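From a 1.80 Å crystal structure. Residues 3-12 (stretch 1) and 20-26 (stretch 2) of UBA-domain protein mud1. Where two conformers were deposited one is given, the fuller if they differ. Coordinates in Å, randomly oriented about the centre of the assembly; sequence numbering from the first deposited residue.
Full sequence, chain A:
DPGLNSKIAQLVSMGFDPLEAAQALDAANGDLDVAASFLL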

# COMPACT_ATOMS: atom_id res chain seq x y z
N GLY A 3 -3.79 -8.98 7.78
CA GLY A 3 -4.48 -7.84 7.09
C GLY A 3 -3.51 -7.03 6.24
O GLY A 3 -3.81 -6.69 5.07
N LEU A 4 -2.35 -6.73 6.80
CA LEU A 4 -1.38 -5.87 6.13
C LEU A 4 -0.87 -6.46 4.82
O LEU A 4 -0.80 -5.77 3.82
CB LEU A 4 -0.20 -5.58 7.06
CG LEU A 4 0.93 -4.71 6.50
CD1 LEU A 4 0.41 -3.36 6.04
CD2 LEU A 4 2.02 -4.54 7.55
N ASN A 5 -0.53 -7.75 4.82
CA ASN A 5 -0.02 -8.37 3.59
C ASN A 5 -1.03 -8.35 2.46
O ASN A 5 -0.68 -8.17 1.30
CB ASN A 5 0.49 -9.77 3.88
CG ASN A 5 1.76 -9.75 4.69
OD1 ASN A 5 2.54 -8.79 4.63
ND2 ASN A 5 1.98 -10.80 5.45
N SER A 6 -2.31 -8.55 2.78
CA SER A 6 -3.34 -8.45 1.77
C SER A 6 -3.42 -7.05 1.19
O SER A 6 -3.60 -6.89 -0.02
CB SER A 6 -4.69 -8.90 2.34
OG SER A 6 -4.64 -10.29 2.60
N LYS A 7 -3.25 -6.03 2.03
CA LYS A 7 -3.23 -4.66 1.53
C LYS A 7 -2.00 -4.39 0.66
O LYS A 7 -2.09 -3.72 -0.35
CB LYS A 7 -3.30 -3.67 2.68
CG LYS A 7 -4.63 -3.74 3.42
CD LYS A 7 -4.55 -3.00 4.72
CE LYS A 7 -5.80 -3.13 5.52
NZ LYS A 7 -5.67 -2.39 6.82
N ILE A 8 -0.84 -4.89 1.07
CA ILE A 8 0.35 -4.73 0.22
C ILE A 8 0.10 -5.35 -1.15
O ILE A 8 0.40 -4.75 -2.19
CB ILE A 8 1.62 -5.33 0.86
CG1 ILE A 8 2.00 -4.53 2.11
CG2 ILE A 8 2.77 -5.27 -0.12
CD1 ILE A 8 3.02 -5.24 3.01
N ALA A 9 -0.44 -6.57 -1.15
CA ALA A 9 -0.78 -7.25 -2.38
C ALA A 9 -1.76 -6.46 -3.27
O ALA A 9 -1.59 -6.42 -4.49
CB ALA A 9 -1.36 -8.63 -2.06
N GLN A 10 -2.75 -5.81 -2.65
CA GLN A 10 -3.66 -4.95 -3.41
C GLN A 10 -2.89 -3.86 -4.13
O GLN A 10 -3.11 -3.59 -5.32
CB GLN A 10 -4.71 -4.30 -2.49
CG GLN A 10 -5.84 -5.19 -2.07
CD GLN A 10 -7.00 -5.23 -3.09
OE1 GLN A 10 -6.79 -5.00 -4.30
NE2 GLN A 10 -8.19 -5.53 -2.61
N LEU A 11 -1.96 -3.23 -3.42
CA LEU A 11 -1.16 -2.18 -4.02
C LEU A 11 -0.23 -2.72 -5.10
O LEU A 11 -0.08 -2.11 -6.14
CB LEU A 11 -0.38 -1.41 -2.95
CG LEU A 11 -1.25 -0.60 -1.98
CD1 LEU A 11 -0.42 -0.07 -0.85
CD2 LEU A 11 -1.95 0.56 -2.70
N VAL A 12 0.39 -3.87 -4.86
CA VAL A 12 1.21 -4.51 -5.89
C VAL A 12 0.38 -4.84 -7.16
O VAL A 12 0.87 -4.69 -8.29
CB VAL A 12 1.93 -5.75 -5.36
CG1 VAL A 12 2.66 -6.51 -6.47
CG2 VAL A 12 2.90 -5.37 -4.28
N GLU A 20 7.73 0.07 -1.64
CA GLU A 20 7.04 1.35 -1.67
C GLU A 20 5.59 1.20 -1.15
O GLU A 20 5.09 2.06 -0.42
CB GLU A 20 7.09 2.00 -3.05
CG GLU A 20 6.18 1.42 -4.13
CD GLU A 20 6.31 2.14 -5.46
OE1 GLU A 20 6.77 3.31 -5.46
OE2 GLU A 20 5.93 1.55 -6.49
N ALA A 21 4.95 0.08 -1.49
CA ALA A 21 3.60 -0.23 -0.97
C ALA A 21 3.58 -0.37 0.55
O ALA A 21 2.74 0.22 1.23
CB ALA A 21 3.08 -1.49 -1.63
N ALA A 22 4.49 -1.18 1.08
CA ALA A 22 4.58 -1.38 2.51
C ALA A 22 4.83 -0.09 3.25
O ALA A 22 4.24 0.17 4.32
CB ALA A 22 5.71 -2.38 2.83
N GLN A 23 5.71 0.73 2.68
CA GLN A 23 6.08 2.00 3.31
C GLN A 23 4.92 2.99 3.32
O GLN A 23 4.69 3.67 4.33
CB GLN A 23 7.33 2.57 2.65
CG GLN A 23 8.58 1.76 2.98
CD GLN A 23 9.85 2.21 2.25
OE1 GLN A 23 9.81 2.91 1.25
NE2 GLN A 23 10.99 1.73 2.74
N ALA A 24 4.16 3.02 2.23
CA ALA A 24 2.94 3.83 2.16
C ALA A 24 1.90 3.37 3.18
O ALA A 24 1.30 4.16 3.88
CB ALA A 24 2.37 3.82 0.76
N LEU A 25 1.71 2.07 3.29
CA LEU A 25 0.78 1.56 4.29
C LEU A 25 1.22 1.84 5.73
O LEU A 25 0.37 2.11 6.59
CB LEU A 25 0.57 0.06 4.09
CG LEU A 25 -0.36 -0.28 2.94
CD1 LEU A 25 -0.15 -1.71 2.47
CD2 LEU A 25 -1.81 -0.03 3.34
N ASP A 26 2.51 1.75 5.99
CA ASP A 26 3.07 2.10 7.31
C ASP A 26 2.73 3.55 7.65
O ASP A 26 2.21 3.84 8.72
CB ASP A 26 4.59 1.92 7.29
CG ASP A 26 5.24 2.28 8.62
OD1 ASP A 26 4.95 1.59 9.61
OD2 ASP A 26 6.03 3.24 8.76

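How do the two backbones meet? Residues 4-12 and 20-26 are both helical, and their axes approach to 9.0 Å with an angle of 124° between their N-to-C directions, so the helices cross obliquely. The backbones come nearest where Ile-8 CA lies 5.7 Å from Ala-21 CA. Backbone hydrogen bonds run within each helix, as in Ile-8 N to Leu-4 O (2.9 Å) and Leu-25 N to Ala-21 O (3.0 Å). No hydrogen bond crosses between them, and the contact rests on apolar packing that buries 325 Å² in total.

Which side chain does most to join them? Leu-25 points toward the first helix and settles as a knob among Leu-4, Lys-7, Ile-8 and Leu-11, a hole made by residues on one face, spread over two helical turns. Leu-25 CD1 lies 3.6 Å from Ile-8 CG1 and 3.7 Å from Leu-11 CD1, while Leu-25 CB meets Leu-4 CD1 at 3.9 Å. One methyl of Leu-25, CD1, lies at the centre of the hole, within reach of all four residues, and Leu-25 has the largest covered area, 91 Å².

Why does alanine suit the close crossing? Ala-21 points toward the other helix, yet its side chain is a single methyl, compatible with the short backbone separation. Ala-21 CB packs 3.7 Å from Leu-11 CB and 4.1 Å from Ile-8 CG2. One residue along, Ala-22 CB receives Ile-8 CD1 at 3.9 Å, so the two branches of Ile-8 reach neighbouring alanines.

How can a lysine line an apolar pocket? Lys-7 contributes its aliphatic base: Lys-7 CB lies 3.7 Å from Leu-25 CD1. The extended chain then leads away from the second helix, and NZ finds a hydrogen bond elsewhere in the structure, leaving the charge outside the leucine's pocket.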